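Long-range contacts in glycerol-3-phosphate dehydrogenase [NAD(+)] (Dunaliella salina, PDB 6IUY), which probably interconverts dihydroxyacetone phosphate and sn-glycerol 3-phosphate with NAD(H), and joins a phosphatase-like domain to this dehydrogenase for direct conversion of dihydroxyacetone phosphate to glycerol: residues K361-A366 with R398-D403; K253-K258 with G343-I348; T588-I593 with T601-Y606; I487-L492 with R605-C610; E127-S132 with R194-N199. One frame throughout, in Å; residues are numbered along the deposited sequence.

Contact 1. Residues K361-A366 with R398-D403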
# COMPACT_ATOMS: atom_id res chain seq x y z
N LYS A 361 -6.19 -22.16 26.31
CA LYS A 361 -6.11 -23.46 26.96
C LYS A 361 -7.12 -23.61 28.11
O LYS A 361 -7.71 -24.66 28.28
CB LYS A 361 -4.69 -23.72 27.50
CG LYS A 361 -3.70 -24.31 26.49
CD LYS A 361 -2.38 -24.67 27.20
CE LYS A 361 -1.90 -23.52 28.11
NZ LYS A 361 -0.66 -23.79 28.90
N GLN A 362 -7.31 -22.56 28.91
CA GLN A 362 -8.29 -22.57 30.00
C GLN A 362 -9.70 -22.73 29.46
O GLN A 362 -10.46 -23.52 29.98
CB GLN A 362 -8.24 -21.29 30.83
CG GLN A 362 -7.05 -21.13 31.76
CD GLN A 362 -7.09 -19.82 32.55
OE1 GLN A 362 -8.12 -19.47 33.16
NE2 GLN A 362 -5.98 -19.09 32.54
N LEU A 363 -10.04 -21.96 28.43
CA LEU A 363 -11.38 -22.03 27.84
C LEU A 363 -11.68 -23.38 27.18
O LEU A 363 -12.83 -23.82 27.16
CB LEU A 363 -11.58 -20.91 26.82
CG LEU A 363 -11.61 -19.49 27.37
CD1 LEU A 363 -11.64 -18.49 26.23
CD2 LEU A 363 -12.81 -19.27 28.30
N ALA A 364 -10.65 -24.01 26.60
CA ALA A 364 -10.79 -25.31 25.96
C ALA A 364 -11.16 -26.37 27.00
O ALA A 364 -12.21 -27.02 26.89
CB ALA A 364 -9.48 -25.71 25.26
N ALA A 365 -10.27 -26.54 27.98
CA ALA A 365 -10.47 -27.40 29.15
C ALA A 365 -11.86 -27.27 29.78
O ALA A 365 -12.43 -28.26 30.19
CB ALA A 365 -9.40 -27.08 30.20
N ALA A 366 -12.40 -26.05 29.85
CA ALA A 366 -13.73 -25.85 30.43
C ALA A 366 -14.86 -26.26 29.50
O ALA A 366 -16.00 -26.40 29.95
CB ALA A 366 -13.91 -24.39 30.83
N ARG A 398 -7.52 -23.21 16.14
CA ARG A 398 -6.95 -24.50 16.44
C ARG A 398 -7.35 -25.03 17.82
O ARG A 398 -7.66 -26.20 17.97
CB ARG A 398 -5.43 -24.45 16.33
CG ARG A 398 -4.75 -25.72 16.83
CD ARG A 398 -3.26 -25.70 16.55
NE ARG A 398 -3.01 -25.64 15.11
CZ ARG A 398 -2.90 -26.72 14.33
NH1 ARG A 398 -3.02 -27.93 14.86
NH2 ARG A 398 -2.67 -26.58 13.03
N ILE A 399 -7.36 -24.17 18.83
CA ILE A 399 -7.53 -24.63 20.20
C ILE A 399 -9.00 -24.66 20.63
O ILE A 399 -9.40 -25.54 21.38
CB ILE A 399 -6.76 -23.77 21.19
CG1 ILE A 399 -5.26 -24.01 21.06
CG2 ILE A 399 -7.24 -24.06 22.61
CD1 ILE A 399 -4.40 -22.97 21.77
N LEU A 400 -9.79 -23.71 20.14
CA LEU A 400 -11.19 -23.61 20.51
C LEU A 400 -12.12 -24.13 19.42
O LEU A 400 -13.32 -24.27 19.64
CB LEU A 400 -11.54 -22.16 20.84
CG LEU A 400 -10.82 -21.63 22.09
CD1 LEU A 400 -11.15 -20.16 22.32
CD2 LEU A 400 -11.23 -22.48 23.28
N GLY A 401 -11.57 -24.39 18.23
CA GLY A 401 -12.34 -24.97 17.14
C GLY A 401 -13.40 -24.07 16.54
O GLY A 401 -14.37 -24.55 15.96
N ILE A 402 -13.22 -22.77 16.68
CA ILE A 402 -14.14 -21.82 16.07
C ILE A 402 -13.41 -20.90 15.09
O ILE A 402 -12.18 -20.72 15.16
CB ILE A 402 -14.84 -20.97 17.13
CG1 ILE A 402 -13.80 -20.30 18.02
CG2 ILE A 402 -15.78 -21.83 17.98
CD1 ILE A 402 -14.41 -19.30 18.98
N ASP A 403 -14.17 -20.30 14.19
CA ASP A 403 -13.59 -19.39 13.22
C ASP A 403 -13.34 -18.04 13.87
O ASP A 403 -14.10 -17.62 14.74
CB ASP A 403 -14.49 -19.26 11.99
CG ASP A 403 -14.31 -20.42 11.03
OD1 ASP A 403 -13.60 -20.26 10.01
OD2 ASP A 403 -14.86 -21.50 11.31
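The flat group in the contact of L363 and A364 with I399 and L400 belongs to the backbone: it is the peptide between L363 and A364. L400 CD2 stands almost straight above it, over one face, 3.7 Å from A364 N. No flat side chain takes part, and the side-chain contacts are aliphatic. The same methyl, L400 CD2, also touches L363 CB at 3.9 Å, so a single branch of L400 meets two consecutive residues of helix 356-366. Its first torsion sets CG anti to the carbonyl carbon (chi1 -65°), which lets the branch reach across although the CB itself does not point at the other helix. Beside it, A364 CB meets I399 CG2 at 3.8 Å. The small alanine allows the backbones to come close, with the CA atoms of A364 and L400 5.7 Å apart. No hydrogen bond crosses the contact. G401, with its positive phi, ends helix 392-400 directly after the touching residues. Both helices pack on strand 346-349 of the Rossmann-type sheet, where L363 and L400 each rest on F349. L363 also touches L337 and V341 of helix 337-342, while I399 leans on H357 and C360 one to two turns earlier in helix 356-366.

Contact 2. Residues K253-K258 with G343-I348; sequences KLKRYK and GADALI
K258 and D345 grip each other through both backbone and side chain, and this is the tight part of the contact. D345 OD2 takes the amide of K258 on its anti lone pair, with K258 N 2.9 Å from OD2 and the bond nearly straight at 168°. In return K258 O receives two amides, those of D345 and A346, each N at 3.0 Å from the oxygen. The first arrives in the carbonyl plane, the second tilted from it. Close packing continues at Y257, whose CD2 lies 3.4 Å from D345 CB, with ring and carboxylate nearly perpendicular. K255 CD covers part of one face of that ring. The outer side is looser. The bent chain of K258 runs past G343 O, its CD 3.6 Å from that oxygen, and its amine leads away. K255 NZ stays 4.2 Å from D345 OD1, beyond a salt bridge; a water between them is modelled too near the aspartate for its bridge to be more than doubtful. The contact lies where the neighbouring parallel strands 257-262 and 346-349 begin, strands 1 and 4 in the 3-2-1-4-5-6 order of a Rossmann fold, whose first strand leads toward the NAD-binding residues A266, W267 and A268.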
# COMPACT_ATOMS: atom_id res chain seq x y z
N LYS A 253 -37.55 -15.94 18.02
CA LYS A 253 -36.64 -17.05 17.79
C LYS A 253 -35.43 -16.58 16.99
O LYS A 253 -34.50 -17.35 16.72
CB LYS A 253 -37.35 -18.22 17.09
CG LYS A 253 -38.43 -18.89 17.94
CD LYS A 253 -37.86 -19.34 19.29
CE LYS A 253 -38.94 -19.89 20.21
NZ LYS A 253 -38.47 -20.03 21.62
N LEU A 254 -35.44 -15.30 16.62
CA LEU A 254 -34.26 -14.65 16.03
C LEU A 254 -33.11 -14.69 17.03
O LEU A 254 -33.29 -14.35 18.20
CB LEU A 254 -34.55 -13.19 15.65
CG LEU A 254 -35.36 -12.89 14.39
CD1 LEU A 254 -35.57 -11.40 14.24
CD2 LEU A 254 -34.66 -13.43 13.17
N LYS A 255 -31.92 -15.12 16.58
CA LYS A 255 -30.78 -15.13 17.49
C LYS A 255 -30.45 -13.71 17.98
O LYS A 255 -30.50 -12.74 17.21
CB LYS A 255 -29.55 -15.75 16.82
CG LYS A 255 -28.55 -16.33 17.83
CD LYS A 255 -27.30 -16.87 17.16
CE LYS A 255 -26.38 -17.59 18.14
NZ LYS A 255 -25.21 -18.24 17.47
N ARG A 256 -30.17 -13.60 19.28
CA ARG A 256 -29.70 -12.34 19.86
C ARG A 256 -28.35 -12.61 20.51
O ARG A 256 -28.25 -13.37 21.48
CB ARG A 256 -30.67 -11.78 20.90
CG ARG A 256 -30.34 -10.37 21.30
CD ARG A 256 -31.15 -9.90 22.51
NE ARG A 256 -32.56 -9.72 22.20
CZ ARG A 256 -33.53 -10.50 22.67
NH1 ARG A 256 -33.25 -11.50 23.50
NH2 ARG A 256 -34.79 -10.26 22.33
N TYR A 257 -27.31 -12.00 19.96
CA TYR A 257 -25.94 -12.32 20.36
C TYR A 257 -25.59 -11.69 21.70
O TYR A 257 -25.84 -10.50 21.90
CB TYR A 257 -24.97 -11.86 19.27
CG TYR A 257 -25.01 -12.72 18.03
CD1 TYR A 257 -25.99 -12.54 17.06
CD2 TYR A 257 -24.07 -13.72 17.84
CE1 TYR A 257 -26.03 -13.35 15.93
CE2 TYR A 257 -24.09 -14.51 16.70
CZ TYR A 257 -25.07 -14.33 15.76
OH TYR A 257 -25.09 -15.14 14.65
N LYS A 258 -25.07 -12.48 22.63
CA LYS A 258 -24.48 -11.93 23.86
C LYS A 258 -23.00 -11.71 23.60
O LYS A 258 -22.32 -12.61 23.12
CB LYS A 258 -24.65 -12.85 25.09
CG LYS A 258 -26.09 -13.08 25.59
CD LYS A 258 -26.08 -13.75 26.98
CE LYS A 258 -27.26 -14.71 27.18
NZ LYS A 258 -28.56 -14.07 26.86
N GLY A 343 -22.03 -17.66 28.60
CA GLY A 343 -23.24 -17.38 27.83
C GLY A 343 -23.03 -16.75 26.45
O GLY A 343 -23.99 -16.41 25.76
N ALA A 344 -21.77 -16.61 26.04
CA ALA A 344 -21.43 -15.68 24.97
C ALA A 344 -21.53 -16.28 23.58
O ALA A 344 -20.96 -17.33 23.32
CB ALA A 344 -20.01 -15.14 25.18
N ASP A 345 -22.22 -15.56 22.69
CA ASP A 345 -22.33 -15.92 21.27
C ASP A 345 -21.24 -15.23 20.44
O ASP A 345 -20.79 -15.75 19.42
CB ASP A 345 -23.71 -15.53 20.74
CG ASP A 345 -24.84 -16.09 21.58
OD1 ASP A 345 -25.04 -17.32 21.53
OD2 ASP A 345 -25.50 -15.31 22.30
N ALA A 346 -20.82 -14.06 20.90
CA ALA A 346 -19.82 -13.25 20.23
C ALA A 346 -18.65 -13.00 21.16
O ALA A 346 -18.80 -12.27 22.13
CB ALA A 346 -20.44 -11.94 19.77
N LEU A 347 -17.51 -13.61 20.88
CA LEU A 347 -16.31 -13.41 21.70
C LEU A 347 -15.30 -12.47 21.05
O LEU A 347 -14.85 -12.73 19.94
CB LEU A 347 -15.61 -14.75 21.96
CG LEU A 347 -16.17 -15.78 22.94
CD1 LEU A 347 -15.24 -16.99 23.01
CD2 LEU A 347 -16.31 -15.13 24.31
N ILE A 348 -14.92 -11.42 21.77
CA ILE A 348 -13.85 -10.53 21.36
C ILE A 348 -12.60 -10.85 22.18
O ILE A 348 -12.60 -10.78 23.40
CB ILE A 348 -14.27 -9.05 21.53
CG1 ILE A 348 -15.54 -8.78 20.75
CG2 ILE A 348 -13.18 -8.10 21.03
CD1 ILE A 348 -16.24 -7.50 21.14
O HOH W 1 -23.95 -18.97 20.17

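Contact 3. Residues T588-I593 with T601-Y606; sequences TTINRI and TMILRY
I603 reaches I590 and I593 because its CG1 is anti to the backbone N (chi1 -168°) and its next torsion (chi2 71°) turns CD1 to face the helix. That methyl meets I593 CD1 at 3.6 Å, the two side chains crossing at about a right angle, and I590 CG1 at 3.8 Å, so one carbon wedges between isoleucines on successive turns of the helix. Y606 has its CG between the backbone N and the carbonyl carbon (chi1 47°), which sends the ring away from helix 585-594 and presents CB and the backbone instead. T589 CG2 packs on them closely, 3.6 Å from Y606 CB and 3.4 Å from Y606 O. The threonine's OG1 is buried with no partner in the model. The Y606 ring has I603 O at its edge, in plane, and its hydroxyl bonds to E423 of the second subunit, whose L421 touches L604 and R605. The contact folds the chain's last turns onto the helical C-terminal domain of the dehydrogenase. There helix 454-477 backs the isoleucines, with I590 on I466, I593 on I473 and I603 on L477, while L604 and Y606 face helix 481-502.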
# COMPACT_ATOMS: atom_id res chain seq x y z
N THR A 588 16.35 -8.35 11.64
CA THR A 588 17.46 -9.00 12.31
C THR A 588 18.34 -8.02 13.07
O THR A 588 18.76 -8.31 14.20
CB THR A 588 18.33 -9.78 11.32
OG1 THR A 588 17.60 -10.92 10.86
CG2 THR A 588 19.63 -10.25 11.99
N THR A 589 18.63 -6.86 12.48
CA THR A 589 19.51 -5.95 13.22
C THR A 589 18.76 -5.30 14.38
O THR A 589 19.36 -4.98 15.39
CB THR A 589 20.19 -4.88 12.33
OG1 THR A 589 19.59 -3.60 12.53
CG2 THR A 589 20.15 -5.25 10.87
N ILE A 590 17.44 -5.15 14.27
CA ILE A 590 16.66 -4.69 15.42
C ILE A 590 16.75 -5.65 16.62
O ILE A 590 16.85 -5.22 17.77
CB ILE A 590 15.17 -4.50 15.06
CG1 ILE A 590 14.98 -3.31 14.12
CG2 ILE A 590 14.34 -4.33 16.33
CD1 ILE A 590 13.55 -3.13 13.60
N ASN A 591 16.70 -6.96 16.35
CA ASN A 591 16.79 -7.97 17.40
C ASN A 591 18.20 -8.06 17.98
O ASN A 591 18.39 -8.16 19.19
CB ASN A 591 16.36 -9.35 16.87
CG ASN A 591 16.01 -10.33 17.99
OD1 ASN A 591 16.83 -11.17 18.37
ND2 ASN A 591 14.79 -10.21 18.53
N ARG A 592 19.18 -8.00 17.10
CA ARG A 592 20.57 -7.96 17.50
C ARG A 592 20.89 -6.72 18.35
O ARG A 592 21.76 -6.76 19.22
CB ARG A 592 21.46 -8.02 16.27
CG ARG A 592 21.38 -9.36 15.56
CD ARG A 592 22.76 -10.01 15.56
NE ARG A 592 23.56 -9.53 14.45
CZ ARG A 592 24.89 -9.62 14.36
NH1 ARG A 592 25.61 -10.15 15.34
NH2 ARG A 592 25.49 -9.14 13.27
N ILE A 593 20.17 -5.62 18.10
CA ILE A 593 20.33 -4.38 18.89
C ILE A 593 19.67 -4.49 20.26
O ILE A 593 20.28 -4.19 21.28
CB ILE A 593 19.74 -3.15 18.15
CG1 ILE A 593 20.60 -2.82 16.93
CG2 ILE A 593 19.63 -1.93 19.08
CD1 ILE A 593 20.02 -1.79 16.05
N THR A 601 23.53 2.47 17.18
CA THR A 601 23.89 3.40 16.11
C THR A 601 23.91 2.75 14.73
O THR A 601 23.95 3.46 13.72
CB THR A 601 25.27 4.03 16.34
OG1 THR A 601 26.27 3.02 16.25
CG2 THR A 601 25.35 4.70 17.71
N MET A 602 23.87 1.42 14.67
CA MET A 602 23.89 0.70 13.40
C MET A 602 22.50 0.47 12.81
O MET A 602 22.35 -0.31 11.87
CB MET A 602 24.58 -0.66 13.56
CG MET A 602 26.10 -0.60 13.72
SD MET A 602 26.95 0.15 12.31
CE MET A 602 26.46 -0.94 10.98
N ILE A 603 21.49 1.15 13.33
CA ILE A 603 20.11 0.87 12.92
C ILE A 603 19.86 1.25 11.46
O ILE A 603 19.10 0.58 10.77
CB ILE A 603 19.08 1.57 13.84
CG1 ILE A 603 17.66 1.05 13.59
CG2 ILE A 603 19.11 3.07 13.65
CD1 ILE A 603 17.41 -0.33 14.06
N LEU A 604 20.47 2.32 10.96
CA LEU A 604 20.26 2.68 9.56
C LEU A 604 21.20 1.88 8.64
O LEU A 604 21.15 2.01 7.43
CB LEU A 604 20.47 4.18 9.34
CG LEU A 604 19.62 5.11 10.22
CD1 LEU A 604 20.15 6.54 10.15
CD2 LEU A 604 18.16 5.05 9.79
N ARG A 605 22.04 1.04 9.24
CA ARG A 605 23.00 0.23 8.49
C ARG A 605 22.62 -1.24 8.51
O ARG A 605 23.48 -2.12 8.64
CB ARG A 605 24.42 0.39 9.06
CG ARG A 605 25.09 1.72 8.72
CD ARG A 605 25.96 1.59 7.46
NE ARG A 605 26.86 2.74 7.31
CZ ARG A 605 28.02 2.88 7.94
NH1 ARG A 605 28.46 1.94 8.79
NH2 ARG A 605 28.76 3.96 7.73
N TYR A 606 21.32 -1.51 8.36
CA TYR A 606 20.79 -2.86 8.49
C TYR A 606 21.37 -3.86 7.47
O TYR A 606 21.68 -4.99 7.83
CB TYR A 606 19.27 -2.82 8.38
CG TYR A 606 18.76 -1.99 7.23
CD1 TYR A 606 18.61 -2.53 5.96
CD2 TYR A 606 18.44 -0.65 7.41
CE1 TYR A 606 18.14 -1.76 4.90
CE2 TYR A 606 17.97 0.12 6.36
CZ TYR A 606 17.82 -0.44 5.11
OH TYR A 606 17.34 0.35 4.09

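Contact 4. Residues I487-L492 with R605-C610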
# COMPACT_ATOMS: atom_id res chain seq x y z
N ILE A 487 13.80 3.58 7.71
CA ILE A 487 13.44 2.49 8.62
C ILE A 487 12.02 2.03 8.34
O ILE A 487 11.75 0.84 8.24
CB ILE A 487 13.56 2.91 10.08
CG1 ILE A 487 15.00 3.32 10.37
CG2 ILE A 487 13.12 1.75 11.02
CD1 ILE A 487 15.21 4.00 11.72
N LEU A 488 11.11 2.97 8.16
CA LEU A 488 9.73 2.60 7.85
C LEU A 488 9.60 1.92 6.48
O LEU A 488 8.86 0.91 6.34
CB LEU A 488 8.82 3.82 7.92
CG LEU A 488 8.16 3.86 9.32
CD1 LEU A 488 9.25 3.98 10.40
CD2 LEU A 488 7.15 5.00 9.44
N ARG A 489 10.29 2.46 5.48
CA ARG A 489 10.26 1.90 4.14
C ARG A 489 10.75 0.46 4.15
O ARG A 489 10.07 -0.43 3.65
CB ARG A 489 11.12 2.71 3.16
CG ARG A 489 10.91 2.23 1.72
CD ARG A 489 12.15 2.32 0.87
NE ARG A 489 13.36 1.86 1.55
CZ ARG A 489 13.73 0.59 1.64
NH1 ARG A 489 12.96 -0.36 1.12
NH2 ARG A 489 14.86 0.26 2.26
N GLN A 490 11.94 0.24 4.71
CA GLN A 490 12.49 -1.10 4.79
C GLN A 490 11.58 -2.02 5.65
O GLN A 490 11.36 -3.19 5.33
CB GLN A 490 13.89 -1.05 5.37
CG GLN A 490 14.57 -2.40 5.50
CD GLN A 490 14.91 -3.04 4.16
OE1 GLN A 490 14.98 -2.36 3.13
NE2 GLN A 490 15.12 -4.35 4.17
N GLY A 491 11.05 -1.46 6.73
CA GLY A 491 10.17 -2.22 7.59
C GLY A 491 8.94 -2.68 6.86
O GLY A 491 8.54 -3.84 6.96
N LEU A 492 8.31 -1.77 6.13
CA LEU A 492 7.10 -2.13 5.40
C LEU A 492 7.43 -3.19 4.35
O LEU A 492 6.67 -4.15 4.13
CB LEU A 492 6.49 -0.89 4.76
CG LEU A 492 5.18 -1.11 4.01
CD1 LEU A 492 4.17 -1.78 4.94
CD2 LEU A 492 4.65 0.23 3.49
N ARG A 605 22.04 1.04 9.24
CA ARG A 605 23.00 0.23 8.49
C ARG A 605 22.62 -1.24 8.51
O ARG A 605 23.48 -2.12 8.64
CB ARG A 605 24.42 0.39 9.06
CG ARG A 605 25.09 1.72 8.72
CD ARG A 605 25.96 1.59 7.46
NE ARG A 605 26.86 2.74 7.31
CZ ARG A 605 28.02 2.88 7.94
NH1 ARG A 605 28.46 1.94 8.79
NH2 ARG A 605 28.76 3.96 7.73
N TYR A 606 21.32 -1.51 8.36
CA TYR A 606 20.79 -2.86 8.49
C TYR A 606 21.37 -3.86 7.47
O TYR A 606 21.68 -4.99 7.83
CB TYR A 606 19.27 -2.82 8.38
CG TYR A 606 18.76 -1.99 7.23
CD1 TYR A 606 18.61 -2.53 5.96
CD2 TYR A 606 18.44 -0.65 7.41
CE1 TYR A 606 18.14 -1.76 4.90
CE2 TYR A 606 17.97 0.12 6.36
CZ TYR A 606 17.82 -0.44 5.11
OH TYR A 606 17.34 0.35 4.09
N ARG A 607 21.51 -3.45 6.20
CA ARG A 607 22.11 -4.29 5.16
C ARG A 607 23.45 -4.86 5.62
O ARG A 607 23.86 -5.95 5.20
CB ARG A 607 22.30 -3.50 3.85
CG ARG A 607 21.13 -3.57 2.88
CD ARG A 607 20.88 -2.21 2.20
NE ARG A 607 19.49 -2.11 1.73
CZ ARG A 607 18.97 -1.03 1.13
NH1 ARG A 607 19.71 0.05 0.90
NH2 ARG A 607 17.69 -1.04 0.74
N VAL A 608 24.12 -4.13 6.50
CA VAL A 608 25.44 -4.52 6.98
C VAL A 608 25.40 -5.10 8.39
O VAL A 608 26.12 -6.05 8.70
CB VAL A 608 26.40 -3.32 6.97
CG1 VAL A 608 27.70 -3.69 7.67
CG2 VAL A 608 26.65 -2.85 5.54
N ALA A 609 24.57 -4.50 9.24
CA ALA A 609 24.49 -4.89 10.64
C ALA A 609 23.89 -6.30 10.83
O ALA A 609 24.07 -6.93 11.88
CB ALA A 609 23.68 -3.87 11.41
N CYS A 610 23.18 -6.79 9.83
CA CYS A 610 22.55 -8.10 9.98
C CYS A 610 23.60 -9.21 9.99
O CYS A 610 23.41 -10.24 10.63
CB CYS A 610 21.54 -8.35 8.87
SG CYS A 610 22.27 -8.32 7.22
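Near the dimer interface, helix 481-502 meets the short C-terminal helix 606-609 through Q490 and R489 on one side and Y606 and R607 on the other. Q490 bends at its second torsion (chi2 69°), laying its chain over the tyrosine: CG makes a CH-pi contact with one face, 4.0 Å from the centroid of the Y606 ring, and the amide plane lies at 24° to the ring plane. Q490 OE1 accepts a bond from R489 NH2 at 2.8 Å, on a lone pair in the carbonyl plane. The R607 guanidinium spreads over Y606 OH, and its NH2 is 3.5 Å from R489 NH2. E423 of the second subunit, which holds the tyrosine, also forms a salt bridge with R489 NE and probably offsets this gathering of positive charge. With a leucine at Q490 the ring face would probably stay covered, but R489 NH2 would lose its amide acceptor. This largely buried polar cluster, completed by a carboxylate from across the dimer, ties the end of the chain to the helical C-terminal domain of this dehydrogenase.

Contact 5. Residues E127-S132 with R194-N199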
# COMPACT_ATOMS: atom_id res chain seq x y z
N GLU A 127 -31.10 -10.73 3.87
CA GLU A 127 -31.82 -10.13 2.74
C GLU A 127 -33.25 -10.63 2.66
O GLU A 127 -33.52 -11.83 2.81
CB GLU A 127 -31.10 -10.37 1.40
CG GLU A 127 -30.24 -9.17 0.97
CD GLU A 127 -30.77 -8.46 -0.26
OE1 GLU A 127 -30.53 -8.98 -1.37
OE2 GLU A 127 -31.40 -7.38 -0.14
N VAL A 128 -34.16 -9.70 2.41
CA VAL A 128 -35.58 -10.00 2.38
C VAL A 128 -36.13 -9.86 0.96
O VAL A 128 -35.85 -8.88 0.26
CB VAL A 128 -36.35 -9.08 3.35
CG1 VAL A 128 -37.86 -9.12 3.06
CG2 VAL A 128 -36.05 -9.49 4.80
N PHE A 129 -36.89 -10.87 0.55
CA PHE A 129 -37.57 -10.87 -0.73
C PHE A 129 -39.09 -11.01 -0.58
O PHE A 129 -39.59 -11.71 0.31
CB PHE A 129 -37.06 -12.00 -1.62
CG PHE A 129 -35.63 -11.88 -1.99
CD1 PHE A 129 -35.27 -11.31 -3.20
CD2 PHE A 129 -34.64 -12.37 -1.16
CE1 PHE A 129 -33.94 -11.21 -3.56
CE2 PHE A 129 -33.31 -12.27 -1.51
CZ PHE A 129 -32.96 -11.69 -2.71
N LEU A 130 -39.82 -10.36 -1.48
CA LEU A 130 -41.20 -10.70 -1.72
C LEU A 130 -41.28 -11.61 -2.95
O LEU A 130 -40.70 -11.29 -4.00
CB LEU A 130 -42.04 -9.44 -1.91
CG LEU A 130 -41.94 -8.42 -0.79
CD1 LEU A 130 -42.75 -7.18 -1.10
CD2 LEU A 130 -42.40 -9.03 0.51
N ILE A 131 -41.98 -12.74 -2.83
CA ILE A 131 -42.27 -13.60 -3.98
C ILE A 131 -43.77 -13.88 -4.03
O ILE A 131 -44.33 -14.50 -3.12
CB ILE A 131 -41.50 -14.93 -3.93
CG1 ILE A 131 -40.00 -14.70 -3.74
CG2 ILE A 131 -41.75 -15.75 -5.19
CD1 ILE A 131 -39.17 -15.99 -3.69
N SER A 132 -44.42 -13.43 -5.10
CA SER A 132 -45.88 -13.45 -5.18
C SER A 132 -46.36 -13.94 -6.54
O SER A 132 -45.66 -13.82 -7.55
CB SER A 132 -46.44 -12.05 -4.88
OG SER A 132 -47.72 -11.86 -5.47
N ARG A 194 -28.69 -18.40 -7.45
CA ARG A 194 -27.63 -18.31 -8.46
C ARG A 194 -27.04 -16.91 -8.54
O ARG A 194 -25.96 -16.71 -9.09
CB ARG A 194 -28.15 -18.66 -9.85
CG ARG A 194 -28.85 -19.99 -9.99
CD ARG A 194 -29.54 -20.02 -11.36
NE ARG A 194 -28.59 -19.84 -12.46
CZ ARG A 194 -28.43 -20.72 -13.43
NH1 ARG A 194 -29.16 -21.82 -13.46
NH2 ARG A 194 -27.54 -20.51 -14.40
N LYS A 195 -27.78 -15.95 -8.02
CA LYS A 195 -27.42 -14.55 -8.14
C LYS A 195 -26.63 -14.08 -6.93
O LYS A 195 -25.80 -13.18 -7.04
CB LYS A 195 -28.68 -13.71 -8.30
CG LYS A 195 -28.47 -12.23 -8.47
CD LYS A 195 -29.80 -11.58 -8.77
CE LYS A 195 -29.65 -10.13 -9.04
NZ LYS A 195 -30.97 -9.55 -9.26
N TYR A 196 -26.90 -14.69 -5.77
CA TYR A 196 -26.32 -14.23 -4.52
C TYR A 196 -25.57 -15.34 -3.81
O TYR A 196 -25.80 -16.52 -4.05
CB TYR A 196 -27.39 -13.67 -3.59
CG TYR A 196 -28.24 -12.52 -4.13
CD1 TYR A 196 -27.82 -11.20 -3.99
CD2 TYR A 196 -29.49 -12.76 -4.71
CE1 TYR A 196 -28.60 -10.16 -4.45
CE2 TYR A 196 -30.28 -11.73 -5.18
CZ TYR A 196 -29.84 -10.42 -5.04
OH TYR A 196 -30.62 -9.37 -5.50
N PRO A 197 -24.66 -14.95 -2.91
CA PRO A 197 -23.87 -15.92 -2.13
C PRO A 197 -24.67 -16.49 -0.96
O PRO A 197 -24.09 -16.79 0.08
CB PRO A 197 -22.70 -15.08 -1.64
CG PRO A 197 -23.25 -13.68 -1.55
CD PRO A 197 -24.29 -13.56 -2.62
N TYR A 198 -25.98 -16.65 -1.13
CA TYR A 198 -26.85 -17.09 -0.04
C TYR A 198 -26.94 -18.60 -0.05
O TYR A 198 -27.05 -19.20 -1.11
CB TYR A 198 -28.25 -16.49 -0.18
CG TYR A 198 -28.26 -14.98 -0.17
CD1 TYR A 198 -27.26 -14.28 0.49
CD2 TYR A 198 -29.26 -14.27 -0.82
CE1 TYR A 198 -27.25 -12.91 0.50
CE2 TYR A 198 -29.26 -12.89 -0.81
CZ TYR A 198 -28.25 -12.21 -0.15
OH TYR A 198 -28.21 -10.83 -0.12
N ASN A 199 -26.88 -19.22 1.13
CA ASN A 199 -26.94 -20.67 1.20
C ASN A 199 -28.20 -21.17 1.92
O ASN A 199 -28.82 -22.16 1.52
CB ASN A 199 -25.69 -21.22 1.88
CG ASN A 199 -24.43 -20.99 1.04
OD1 ASN A 199 -24.36 -21.40 -0.12
ND2 ASN A 199 -23.44 -20.31 1.62
O HOH W 2 -30.85 -7.34 -3.54
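Aromatic packing joins F129 to Y196 and Y198. The edge of F129 points toward the face of Y196 in an offset edge-to-face pair, with ring centroids 5.7 Å apart and planes at 65°; the closest atoms are F129 CZ and Y196 CE2 at 3.6 Å. A second edge atom, F129 CE2, touches Y198 CE2 at 4.2 Å, while Y196 CB lies over one face of the Y198 ring. Polar links gather at E127. A water bridges its OE1, 2.7 Å away, to Y196 OH at 2.8 Å, donating to the carboxylate and accepting from the tyrosine. The bond from Y198 OH to the same oxygen is weak and doubtful, because that hydroxyl is modelled too close to E127. E127 OE2 is bonded to N152. Replacing Y196 by a serine is likely to open a gap beside F129 and leave the water without its phenolic donor. Strand 127-131 adjoins strand 37-40 in the parallel sheet of the haloacid dehalogenase-like domain, where F129 rests on A37 and C39; F129 also touches I192 of helix 184-195.

Overall arrangement
From the N terminus, contact 5 comes first, closing a loop within the haloacid dehalogenase-like domain by joining strand 127-131 to the turn after helix 184-195. Contact 2 then pairs two central strands of the Rossmann-type sheet. Contact 1 follows in series, its centre about 17 Å away, linking the helix after strand 346-349 to the next helix over the same sheet. Contact 4 spans the helical C-terminal part, from 487-492 to 605-610. Contact 3 falls within that span and shares R605 and Y606 with it; their centres lie about 7 Å apart, R592 NH2 probably bonds to A609 O, and both touch the second subunit. No pair crosses. Contacts 3 and 5 are farthest apart, at about 57 Å between centres.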